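Local coordinates for hypothetical conserved protein TTC0263 (Thermus thermophilus, PDB 2PL2), which is of unknown function but belongs to the tetratricopeptide repeat proteins, all-helical repeat folds that commonly act as scaffolds for binding other proteins, at residues G75-S80 and P115-L120; Q102-L107 and A129-R134; A139-A144 and R154-E159. All coordinates share one frame; numbering follows the deposited sequence.

Contact 1 of 3, residues G75-S80 and P115-L120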
ATOM      1  N   GLY A  75      15.501  13.872  -3.861  1.00 30.24           N
ATOM      2  CA  GLY A  75      16.249  13.084  -2.896  1.00 29.16           C
ATOM      3  C   GLY A  75      15.722  13.162  -1.477  1.00 29.64           C
ATOM      4  O   GLY A  75      15.537  12.135  -0.810  1.00 30.16           O
ATOM      5  N   TYR A  76      15.488  14.380  -1.004  1.00 28.47           N
ATOM      6  CA  TYR A  76      14.986  14.578   0.346  1.00 29.33           C
ATOM      7  C   TYR A  76      13.565  14.016   0.473  1.00 30.96           C
ATOM      8  O   TYR A  76      13.238  13.371   1.463  1.00 31.74           O
ATOM      9  CB  TYR A  76      14.987  16.070   0.692  1.00 30.09           C
ATOM     10  CG  TYR A  76      16.316  16.769   0.462  1.00 31.48           C
ATOM     11  CD1 TYR A  76      17.295  16.809   1.454  1.00 30.06           C
ATOM     12  CD2 TYR A  76      16.599  17.367  -0.762  1.00 30.15           C
ATOM     13  CE1 TYR A  76      18.519  17.439   1.231  1.00 29.81           C
ATOM     14  CE2 TYR A  76      17.813  17.990  -0.996  1.00 33.49           C
ATOM     15  CZ  TYR A  76      18.778  18.023  -0.001  1.00 33.00           C
ATOM     16  OH  TYR A  76      19.996  18.642  -0.261  1.00 32.22           O
ATOM     17  N   MET A  77      12.721  14.256  -0.527  1.00 31.40           N
ATOM     18  CA  MET A  77      11.344  13.757  -0.475  1.00 31.44           C
ATOM     19  C   MET A  77      11.364  12.230  -0.405  1.00 30.65           C
ATOM     20  O   MET A  77      10.790  11.633   0.507  1.00 28.96           O
ATOM     21  CB  MET A  77      10.544  14.230  -1.697  1.00 29.36           C
ATOM     22  CG  MET A  77      10.226  15.741  -1.726  1.00 30.95           C
ATOM     23  SD  MET A  77       9.065  16.335  -0.432  1.00 32.11           S
ATOM     24  CE  MET A  77       7.563  15.457  -0.931  1.00 28.30           C
ATOM     25  N   VAL A  78      12.044  11.602  -1.352  1.00 30.45           N
ATOM     26  CA  VAL A  78      12.142  10.146  -1.378  1.00 32.29           C
ATOM     27  C   VAL A  78      12.666   9.649  -0.034  1.00 33.29           C
ATOM     28  O   VAL A  78      12.014   8.872   0.655  1.00 34.54           O
ATOM     29  CB  VAL A  78      13.091   9.693  -2.503  1.00 32.69           C
ATOM     30  CG1 VAL A  78      13.421   8.226  -2.356  1.00 34.13           C
ATOM     31  CG2 VAL A  78      12.443   9.962  -3.853  1.00 33.63           C
ATOM     32  N   LEU A  79      13.842  10.134   0.336  1.00 33.37           N
ATOM     33  CA  LEU A  79      14.493   9.786   1.591  1.00 33.27           C
ATOM     34  C   LEU A  79      13.567  10.031   2.782  1.00 32.17           C
ATOM     35  O   LEU A  79      13.514   9.240   3.716  1.00 32.20           O
ATOM     36  CB  LEU A  79      15.774  10.625   1.718  1.00 33.93           C
ATOM     37  CG  LEU A  79      16.811  10.383   2.811  1.00 33.09           C
ATOM     38  CD1 LEU A  79      17.261   8.937   2.798  1.00 33.42           C
ATOM     39  CD2 LEU A  79      17.994  11.307   2.559  1.00 31.80           C
ATOM     40  N   SER A  80      12.838  11.135   2.732  1.00 33.68           N
ATOM     41  CA  SER A  80      11.905  11.511   3.785  1.00 33.98           C
ATOM     42  C   SER A  80      10.779  10.496   3.988  1.00 35.36           C
ATOM     43  O   SER A  80      10.473  10.110   5.120  1.00 36.33           O
ATOM     44  CB  SER A  80      11.298  12.871   3.461  1.00 32.83           C
ATOM     45  OG  SER A  80      10.213  13.143   4.319  1.00 33.30           O
ATOM     46  N   PRO A 115      12.018  26.942   0.275  1.00 45.17           N
ATOM     47  CA  PRO A 115      11.036  27.103   1.353  1.00 44.95           C
ATOM     48  C   PRO A 115       9.597  27.169   0.865  1.00 45.10           C
ATOM     49  O   PRO A 115       8.658  27.004   1.644  1.00 45.63           O
ATOM     50  CB  PRO A 115      11.452  28.417   2.013  1.00 44.60           C
ATOM     51  CG  PRO A 115      12.856  28.677   1.481  1.00 43.84           C
ATOM     52  CD  PRO A 115      12.776  28.182   0.085  1.00 43.16           C
ATOM     53  N   ARG A 116       9.425  27.411  -0.427  1.00 45.10           N
ATOM     54  CA  ARG A 116       8.093  27.530  -1.004  1.00 45.57           C
ATOM     55  C   ARG A 116       7.559  26.266  -1.669  1.00 44.13           C
ATOM     56  O   ARG A 116       6.661  26.344  -2.499  1.00 44.43           O
ATOM     57  CB  ARG A 116       8.077  28.673  -2.023  1.00 47.82           C
ATOM     58  CG  ARG A 116       8.388  30.051  -1.458  1.00 50.72           C
ATOM     59  CD  ARG A 116       8.429  31.064  -2.591  1.00 55.09           C
ATOM     60  NE  ARG A 116       7.211  31.018  -3.400  1.00 57.56           N
ATOM     61  CZ  ARG A 116       7.162  31.293  -4.702  1.00 59.41           C
ATOM     62  NH1 ARG A 116       8.269  31.633  -5.355  1.00 61.04           N
ATOM     63  NH2 ARG A 116       6.006  31.223  -5.354  1.00 59.27           N
ATOM     64  N   TYR A 117       8.100  25.104  -1.311  1.00 43.18           N
ATOM     65  CA  TYR A 117       7.639  23.849  -1.905  1.00 41.28           C
ATOM     66  C   TYR A 117       6.562  23.170  -1.046  1.00 38.61           C
ATOM     67  O   TYR A 117       6.845  22.638   0.029  1.00 38.59           O
ATOM     68  CB  TYR A 117       8.827  22.906  -2.123  1.00 43.40           C
ATOM     69  CG  TYR A 117       8.506  21.720  -3.005  1.00 44.08           C
ATOM     70  CD1 TYR A 117       7.990  21.907  -4.287  1.00 42.80           C
ATOM     71  CD2 TYR A 117       8.690  20.414  -2.549  1.00 42.73           C
ATOM     72  CE1 TYR A 117       7.664  20.830  -5.097  1.00 43.68           C
ATOM     73  CE2 TYR A 117       8.365  19.329  -3.353  1.00 43.64           C
ATOM     74  CZ  TYR A 117       7.850  19.543  -4.625  1.00 44.50           C
ATOM     75  OH  TYR A 117       7.519  18.474  -5.432  1.00 46.40           O
ATOM     76  N   ALA A 118       5.327  23.189  -1.540  1.00 35.49           N
ATOM     77  CA  ALA A 118       4.180  22.613  -0.828  1.00 32.92           C
ATOM     78  C   ALA A 118       4.376  21.200  -0.281  1.00 29.88           C
ATOM     79  O   ALA A 118       4.108  20.946   0.899  1.00 28.41           O
ATOM     80  CB  ALA A 118       2.947  22.644  -1.725  1.00 33.31           C
ATOM     81  N   PRO A 119       4.828  20.258  -1.128  1.00 28.77           N
ATOM     82  CA  PRO A 119       5.041  18.881  -0.682  1.00 29.03           C
ATOM     83  C   PRO A 119       5.860  18.756   0.595  1.00 30.01           C
ATOM     84  O   PRO A 119       5.531  17.947   1.467  1.00 30.08           O
ATOM     85  CB  PRO A 119       5.714  18.238  -1.884  1.00 29.32           C
ATOM     86  CG  PRO A 119       5.045  18.953  -3.033  1.00 26.75           C
ATOM     87  CD  PRO A 119       5.080  20.380  -2.576  1.00 27.99           C
ATOM     88  N   LEU A 120       6.913  19.563   0.716  1.00 31.37           N
ATOM     89  CA  LEU A 120       7.763  19.513   1.905  1.00 32.91           C
ATOM     90  C   LEU A 120       6.975  19.801   3.162  1.00 32.52           C
ATOM     91  O   LEU A 120       7.005  19.024   4.116  1.00 34.50           O
ATOM     92  CB  LEU A 120       8.918  20.517   1.808  1.00 37.47           C
ATOM     93  CG  LEU A 120      10.000  20.307   0.750  1.00 39.83           C
ATOM     94  CD1 LEU A 120      11.095  21.346   0.942  1.00 40.73           C
ATOM     95  CD2 LEU A 120      10.581  18.911   0.883  1.00 42.77           C
TER

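Contact 2 of 3, residues Q102-L107 and A129-R134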
ATOM      1  N   GLN A 102      14.852  11.589  11.744  1.00 31.35           N
ATOM      2  CA  GLN A 102      15.675  11.699  10.536  1.00 31.73           C
ATOM      3  C   GLN A 102      14.875  12.316   9.403  1.00 31.22           C
ATOM      4  O   GLN A 102      15.411  13.087   8.598  1.00 30.57           O
ATOM      5  CB  GLN A 102      16.193  10.324  10.085  1.00 31.78           C
ATOM      6  CG  GLN A 102      17.105   9.637  11.086  1.00 31.38           C
ATOM      7  CD  GLN A 102      17.836   8.444  10.483  1.00 31.79           C
ATOM      8  OE1 GLN A 102      18.734   8.607   9.654  1.00 32.58           O
ATOM      9  NE2 GLN A 102      17.448   7.243  10.890  1.00 31.46           N
ATOM     10  N   ALA A 103      13.595  11.953   9.340  1.00 32.94           N
ATOM     11  CA  ALA A 103      12.693  12.468   8.314  1.00 32.99           C
ATOM     12  C   ALA A 103      12.509  13.968   8.501  1.00 32.37           C
ATOM     13  O   ALA A 103      12.462  14.711   7.527  1.00 32.64           O
ATOM     14  CB  ALA A 103      11.342  11.742   8.372  1.00 32.56           C
ATOM     15  N   LEU A 104      12.414  14.411   9.752  1.00 32.67           N
ATOM     16  CA  LEU A 104      12.263  15.833  10.048  1.00 34.04           C
ATOM     17  C   LEU A 104      13.526  16.568   9.657  1.00 34.79           C
ATOM     18  O   LEU A 104      13.482  17.683   9.130  1.00 36.85           O
ATOM     19  CB  LEU A 104      12.039  16.068  11.537  1.00 35.29           C
ATOM     20  CG  LEU A 104      10.629  16.018  12.115  1.00 38.69           C
ATOM     21  CD1 LEU A 104      10.682  16.548  13.543  1.00 37.99           C
ATOM     22  CD2 LEU A 104       9.683  16.872  11.280  1.00 39.00           C
ATOM     23  N   SER A 105      14.660  15.938   9.933  1.00 32.72           N
ATOM     24  CA  SER A 105      15.947  16.532   9.636  1.00 31.28           C
ATOM     25  C   SER A 105      16.152  16.715   8.145  1.00 28.70           C
ATOM     26  O   SER A 105      16.554  17.782   7.689  1.00 28.79           O
ATOM     27  CB  SER A 105      17.063  15.658  10.217  1.00 34.36           C
ATOM     28  OG  SER A 105      18.325  16.284  10.080  1.00 36.43           O
ATOM     29  N   VAL A 106      15.870  15.672   7.383  1.00 26.88           N
ATOM     30  CA  VAL A 106      16.049  15.725   5.938  1.00 25.84           C
ATOM     31  C   VAL A 106      15.077  16.711   5.287  1.00 26.52           C
ATOM     32  O   VAL A 106      15.410  17.394   4.318  1.00 26.38           O
ATOM     33  CB  VAL A 106      15.871  14.312   5.329  1.00 24.19           C
ATOM     34  CG1 VAL A 106      16.005  14.373   3.837  1.00 24.83           C
ATOM     35  CG2 VAL A 106      16.922  13.353   5.911  1.00 23.12           C
ATOM     36  N   LEU A 107      13.864  16.776   5.821  1.00 29.03           N
ATOM     37  CA  LEU A 107      12.862  17.692   5.298  1.00 30.07           C
ATOM     38  C   LEU A 107      13.352  19.103   5.559  1.00 29.55           C
ATOM     39  O   LEU A 107      13.241  19.971   4.699  1.00 30.86           O
ATOM     40  CB  LEU A 107      11.506  17.451   5.978  1.00 29.14           C
ATOM     41  CG  LEU A 107      10.757  16.200   5.510  1.00 25.38           C
ATOM     42  CD1 LEU A 107       9.554  15.953   6.402  1.00 24.16           C
ATOM     43  CD2 LEU A 107      10.307  16.391   4.071  1.00 24.48           C
ATOM     44  N   ALA A 129       2.861  14.875  12.975  1.00 37.56           N
ATOM     45  CA  ALA A 129       1.697  14.147  13.475  1.00 37.65           C
ATOM     46  C   ALA A 129       2.127  12.769  13.989  1.00 38.44           C
ATOM     47  O   ALA A 129       1.780  12.378  15.101  1.00 38.69           O
ATOM     48  CB  ALA A 129       0.656  14.003  12.371  1.00 36.05           C
ATOM     49  N   LEU A 130       2.884  12.035  13.178  1.00 40.17           N
ATOM     50  CA  LEU A 130       3.361  10.714  13.580  1.00 40.25           C
ATOM     51  C   LEU A 130       4.152  10.843  14.872  1.00 41.54           C
ATOM     52  O   LEU A 130       4.241   9.891  15.650  1.00 42.02           O
ATOM     53  CB  LEU A 130       4.235  10.108  12.481  1.00 39.01           C
ATOM     54  CG  LEU A 130       3.485   9.870  11.168  1.00 40.13           C
ATOM     55  CD1 LEU A 130       4.445   9.450  10.072  1.00 39.88           C
ATOM     56  CD2 LEU A 130       2.418   8.801  11.385  1.00 40.99           C
ATOM     57  N   LEU A 131       4.732  12.024  15.088  1.00 43.30           N
ATOM     58  CA  LEU A 131       5.501  12.297  16.297  1.00 45.37           C
ATOM     59  C   LEU A 131       4.556  12.732  17.413  1.00 46.77           C
ATOM     60  O   LEU A 131       4.987  13.089  18.506  1.00 48.37           O
ATOM     61  CB  LEU A 131       6.522  13.412  16.046  1.00 45.92           C
ATOM     62  CG  LEU A 131       7.829  13.103  15.305  1.00 46.75           C
ATOM     63  CD1 LEU A 131       8.489  14.409  14.884  1.00 44.85           C
ATOM     64  CD2 LEU A 131       8.761  12.295  16.188  1.00 46.59           C
ATOM     65  N   GLY A 132       3.261  12.701  17.138  1.00 47.74           N
ATOM     66  CA  GLY A 132       2.307  13.114  18.142  1.00 47.95           C
ATOM     67  C   GLY A 132       2.453  14.594  18.430  1.00 49.15           C
ATOM     68  O   GLY A 132       2.144  15.056  19.528  1.00 50.34           O
ATOM     69  N   GLU A 133       2.952  15.341  17.452  1.00 49.22           N
ATOM     70  CA  GLU A 133       3.110  16.782  17.615  1.00 50.61           C
ATOM     71  C   GLU A 133       2.030  17.504  16.824  1.00 50.73           C
ATOM     72  O   GLU A 133       2.306  18.231  15.865  1.00 49.57           O
ATOM     73  CB  GLU A 133       4.494  17.228  17.154  1.00 52.21           C
ATOM     74  CG  GLU A 133       5.612  16.859  18.114  1.00 53.05           C
ATOM     75  CD  GLU A 133       6.950  17.393  17.657  1.00 54.65           C
ATOM     76  OE1 GLU A 133       7.435  16.959  16.585  1.00 54.76           O
ATOM     77  OE2 GLU A 133       7.510  18.256  18.366  1.00 55.97           O
ATOM     78  N   ARG A 134       0.790  17.260  17.242  1.00 51.27           N
ATOM     79  CA  ARG A 134      -0.408  17.839  16.643  1.00 50.63           C
ATOM     80  C   ARG A 134      -0.218  19.308  16.316  1.00 48.24           C
ATOM     81  O   ARG A 134      -0.499  19.752  15.203  1.00 47.05           O
ATOM     82  CB  ARG A 134      -1.583  17.667  17.608  1.00 54.86           C
ATOM     83  CG  ARG A 134      -1.313  18.195  19.017  1.00 59.71           C
ATOM     84  CD  ARG A 134      -2.436  17.851  19.998  1.00 63.66           C
ATOM     85  NE  ARG A 134      -2.552  16.409  20.214  1.00 66.94           N
ATOM     86  CZ  ARG A 134      -1.628  15.662  20.814  1.00 67.91           C
ATOM     87  NH1 ARG A 134      -0.511  16.217  21.267  1.00 68.28           N
ATOM     88  NH2 ARG A 134      -1.816  14.359  20.962  1.00 68.05           N
TER

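Contact 3 of 3, residues A139-A144 and R154-E159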
ATOM      1  N   ALA A 139       0.349  23.745  11.783  1.00 29.81           N
ATOM      2  CA  ALA A 139       1.064  24.896  11.248  1.00 30.54           C
ATOM      3  C   ALA A 139       1.750  24.550   9.918  1.00 32.39           C
ATOM      4  O   ALA A 139       1.703  25.332   8.963  1.00 34.03           O
ATOM      5  CB  ALA A 139       2.097  25.370  12.265  1.00 28.36           C
ATOM      6  N   SER A 140       2.386  23.378   9.852  1.00 31.98           N
ATOM      7  CA  SER A 140       3.069  22.948   8.635  1.00 31.90           C
ATOM      8  C   SER A 140       2.054  22.692   7.537  1.00 31.31           C
ATOM      9  O   SER A 140       2.255  23.094   6.389  1.00 31.11           O
ATOM     10  CB  SER A 140       3.861  21.669   8.892  1.00 32.91           C
ATOM     11  OG  SER A 140       4.575  21.758  10.105  1.00 36.31           O
ATOM     12  N   LEU A 141       0.966  22.010   7.889  1.00 31.65           N
ATOM     13  CA  LEU A 141      -0.075  21.725   6.911  1.00 31.41           C
ATOM     14  C   LEU A 141      -0.732  23.013   6.434  1.00 31.34           C
ATOM     15  O   LEU A 141      -0.947  23.203   5.235  1.00 29.09           O
ATOM     16  CB  LEU A 141      -1.111  20.767   7.495  1.00 32.05           C
ATOM     17  CG  LEU A 141      -0.556  19.355   7.715  1.00 33.32           C
ATOM     18  CD1 LEU A 141      -1.684  18.401   8.101  1.00 33.00           C
ATOM     19  CD2 LEU A 141       0.126  18.866   6.445  1.00 30.55           C
ATOM     20  N   LYS A 142      -1.039  23.906   7.371  1.00 33.37           N
ATOM     21  CA  LYS A 142      -1.636  25.181   7.001  1.00 34.92           C
ATOM     22  C   LYS A 142      -0.638  25.887   6.112  1.00 35.71           C
ATOM     23  O   LYS A 142      -1.007  26.523   5.122  1.00 36.26           O
ATOM     24  CB  LYS A 142      -1.946  26.015   8.244  1.00 34.40           C
ATOM     25  CG  LYS A 142      -3.119  25.455   9.011  1.00 36.55           C
ATOM     26  CD  LYS A 142      -3.678  26.403  10.042  1.00 38.12           C
ATOM     27  CE  LYS A 142      -4.943  25.801  10.650  1.00 39.23           C
ATOM     28  NZ  LYS A 142      -5.585  26.661  11.689  1.00 40.96           N
ATOM     29  N   GLN A 143       0.637  25.745   6.456  1.00 36.90           N
ATOM     30  CA  GLN A 143       1.699  26.352   5.671  1.00 36.93           C
ATOM     31  C   GLN A 143       1.609  25.752   4.275  1.00 35.07           C
ATOM     32  O   GLN A 143       1.560  26.472   3.281  1.00 35.28           O
ATOM     33  CB  GLN A 143       3.061  26.040   6.296  1.00 40.80           C
ATOM     34  CG  GLN A 143       4.019  27.212   6.352  1.00 43.92           C
ATOM     35  CD  GLN A 143       4.223  27.871   5.002  1.00 47.50           C
ATOM     36  OE1 GLN A 143       3.290  28.452   4.434  1.00 49.50           O
ATOM     37  NE2 GLN A 143       5.451  27.800   4.481  1.00 49.85           N
ATOM     38  N   ALA A 144       1.557  24.422   4.214  1.00 33.35           N
ATOM     39  CA  ALA A 144       1.457  23.705   2.942  1.00 33.73           C
ATOM     40  C   ALA A 144       0.309  24.260   2.117  1.00 32.73           C
ATOM     41  O   ALA A 144       0.473  24.585   0.948  1.00 31.66           O
ATOM     42  CB  ALA A 144       1.239  22.213   3.192  1.00 33.15           C
ATOM     43  N   ARG A 154      -6.058  19.415   1.823  1.00 25.90           N
ATOM     44  CA  ARG A 154      -7.251  19.584   2.660  1.00 26.61           C
ATOM     45  C   ARG A 154      -7.503  18.252   3.379  1.00 24.35           C
ATOM     46  O   ARG A 154      -7.904  18.250   4.543  1.00 22.47           O
ATOM     47  CB  ARG A 154      -8.501  19.940   1.842  1.00 28.91           C
ATOM     48  CG  ARG A 154      -8.353  21.007   0.759  1.00 33.12           C
ATOM     49  CD  ARG A 154      -7.980  22.414   1.233  1.00 34.21           C
ATOM     50  NE  ARG A 154      -8.607  22.807   2.489  1.00 34.24           N
ATOM     51  CZ  ARG A 154      -9.047  24.032   2.763  1.00 32.39           C
ATOM     52  NH1 ARG A 154      -8.956  25.002   1.866  1.00 28.88           N
ATOM     53  NH2 ARG A 154      -9.525  24.293   3.967  1.00 28.33           N
ATOM     54  N   SER A 155      -7.250  17.131   2.690  1.00 23.27           N
ATOM     55  CA  SER A 155      -7.443  15.790   3.279  1.00 24.76           C
ATOM     56  C   SER A 155      -6.487  15.494   4.436  1.00 22.62           C
ATOM     57  O   SER A 155      -6.877  14.928   5.454  1.00 20.79           O
ATOM     58  CB  SER A 155      -7.258  14.703   2.229  1.00 27.26           C
ATOM     59  OG  SER A 155      -7.858  15.083   1.016  1.00 31.84           O
ATOM     60  N   ALA A 156      -5.219  15.859   4.274  1.00 22.61           N
ATOM     61  CA  ALA A 156      -4.246  15.635   5.342  1.00 21.73           C
ATOM     62  C   ALA A 156      -4.718  16.420   6.560  1.00 21.27           C
ATOM     63  O   ALA A 156      -4.764  15.890   7.688  1.00 20.72           O
ATOM     64  CB  ALA A 156      -2.871  16.103   4.909  1.00 18.73           C
ATOM     65  N   LEU A 157      -5.062  17.685   6.319  1.00 22.05           N
ATOM     66  CA  LEU A 157      -5.568  18.567   7.366  1.00 24.58           C
ATOM     67  C   LEU A 157      -6.736  17.876   8.063  1.00 25.25           C
ATOM     68  O   LEU A 157      -6.811  17.836   9.292  1.00 25.11           O
ATOM     69  CB  LEU A 157      -6.055  19.883   6.759  1.00 25.28           C
ATOM     70  CG  LEU A 157      -5.389  21.156   7.284  1.00 29.52           C
ATOM     71  CD1 LEU A 157      -6.051  22.390   6.641  1.00 29.20           C
ATOM     72  CD2 LEU A 157      -5.515  21.209   8.813  1.00 27.15           C
ATOM     73  N   ALA A 158      -7.646  17.327   7.260  1.00 26.65           N
ATOM     74  CA  ALA A 158      -8.817  16.615   7.772  1.00 29.13           C
ATOM     75  C   ALA A 158      -8.335  15.536   8.703  1.00 29.85           C
ATOM     76  O   ALA A 158      -8.764  15.455   9.858  1.00 29.28           O
ATOM     77  CB  ALA A 158      -9.611  15.994   6.619  1.00 27.89           C
ATOM     78  N   GLU A 159      -7.439  14.705   8.174  1.00 33.35           N
ATOM     79  CA  GLU A 159      -6.827  13.607   8.920  1.00 34.67           C
ATOM     80  C   GLU A 159      -6.223  14.063  10.226  1.00 32.21           C
ATOM     81  O   GLU A 159      -6.421  13.415  11.247  1.00 32.34           O
ATOM     82  CB  GLU A 159      -5.758  12.919   8.072  1.00 38.91           C
ATOM     83  CG  GLU A 159      -6.313  11.821   7.199  1.00 43.47           C
ATOM     84  CD  GLU A 159      -6.923  10.705   8.021  1.00 46.21           C
ATOM     85  OE1 GLU A 159      -6.171  10.054   8.771  1.00 47.75           O
ATOM     86  OE2 GLU A 159      -8.147  10.481   7.919  1.00 46.39           O
TER

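Contact 1 of 3, residues G75-S80 and P115-L120
M77, on helix 73-88, pushes its thioether into the turn that opens helix 118-130, where it meets Y117, P119 and L120. This packing joins two helices of the tetratricopeptide repeat fold that are separated in sequence by helix 93-113. M77 supplies about half of the 154 Å² buried between the segments, and no hydrogen bond crosses.

The apolar contacts divide between the sulphur and the terminal methyl. SD meets CD2 of L120 at 3.3 Å, while the terminal CE turns aside to CB of P119 at 3.5 Å. Bends at chi2 (-67°) and chi3 (-65°) make this possible, curling the chain so that CE reaches the proline instead of running straight on from CG. L120 meets the sulphur through a single methyl, and its side chain also rests on A110 of helix 93-113.

The aromatic contribution is looser. The Y117 ring presents its edge to M77, with SD near the ring plane and 4.2 Å from CE2. Y117 holds the N-cap position of helix 118-130, and the proline two residues on covers one face of the ring: CD of P119 lies 3.3 Å above the plane of the Y117 ring, over its centre.

Contact 2 of 3, residues Q102-L107 and A129-R134
The carboxylate of E133 is the flat group that faces L104 across the two segments, and it stays at the margin of the contact: OE1 of E133 comes no closer than 4.5 Å to CD1 of L104. Its other oxygen, OE2, is engaged in a salt bridge with K136, in the first turn of the helix that follows. That salt bridge lies within the start of helix 134-147, and no hydrogen bond crosses between the segments. Within its own segment, OE1 of E133 also lies beside CD1 of L131, at 3.2 Å.

The contact itself is aliphatic. L104 and L131 reach toward each other tip to tip, their CD1 methyls 3.3 Å apart, with CG of L104 next nearest to CD1 of L131 at 3.9 Å. The backbones remain well separated, the CA atoms of L104 and L131 being 9.9 Å apart, so the side chains alone span the interval. In L131, CG sits anti to the carbonyl carbon (chi1 -78°), and the chain then extends (chi2 166°) to carry CD1 out to the opposing methyl.

These leucines join the middle of helix 93-113 to the far end of helix 118-130, two antiparallel neighbours of the kind that build a tetratricopeptide repeat array. Helix 118-130 finishes here in a Schellman motif: G132 takes a positive phi of 66°, and its N bonds back to O of A129. E133 follows directly as the N-cap residue of helix 134-147, and so the turn that brings L131 to L104 also launches the next helix. The two leucines have further company, L104 resting on V127 and Y128, and L131 on L100.

Contact 3 of 3, residues A139-A144 and R154-E159
L141 of helix 134-147 and L157 of helix 151-164 bring their backbones together, with CA atoms 6.4 Å apart. The helices are consecutive and antiparallel, a helical hairpin of the tetratricopeptide repeat fold.

Van der Waals packing makes up the whole contact. CD1 of L141 settles against the opposite backbone, 3.9 Å from both C of A156 and N of L157, the two ends of one peptide bond. CB of A156 flanks the same methyl at 4.1 Å, and its small size lets the leucine come this near the helix. The side chain of L157 adds to the packing, its CG lying 4.3 Å from CB of L141. L141 also packs on L160 and on L122 of helix 118-130.

Polar groups at the margins pair elsewhere. K142 forms a salt bridge with E138 on its own helix, and E159 forms one with R20 of the second subunit.

With 174 Å² buried and no hydrogen bond crossing, the hairpin is held at this point by close apolar packing and probably by exclusion of water, with no polar bond between the segments.

Overall arrangement
Contacts 1 and 2 share helix 118-130, the first near its start and the second at its end, with centres about 13 Å apart. Their segments alternate along the chain, and they touch directly where helices 73-88 and 93-113 pack, as in S80 against L107. Contact 3 comes later in sequence, on the next two helices, 134-147 and 151-164; its centre is about 15 Å from that of contact 1 and about 14 Å from that of contact 2. A118 brushes A144, so contacts 1 and 3 meet, whereas contacts 2 and 3 come no nearer than about 5 Å between nearest atoms. Five successive helices are thereby joined into one continuous array, consistent with a tetratricopeptide repeat scaffold.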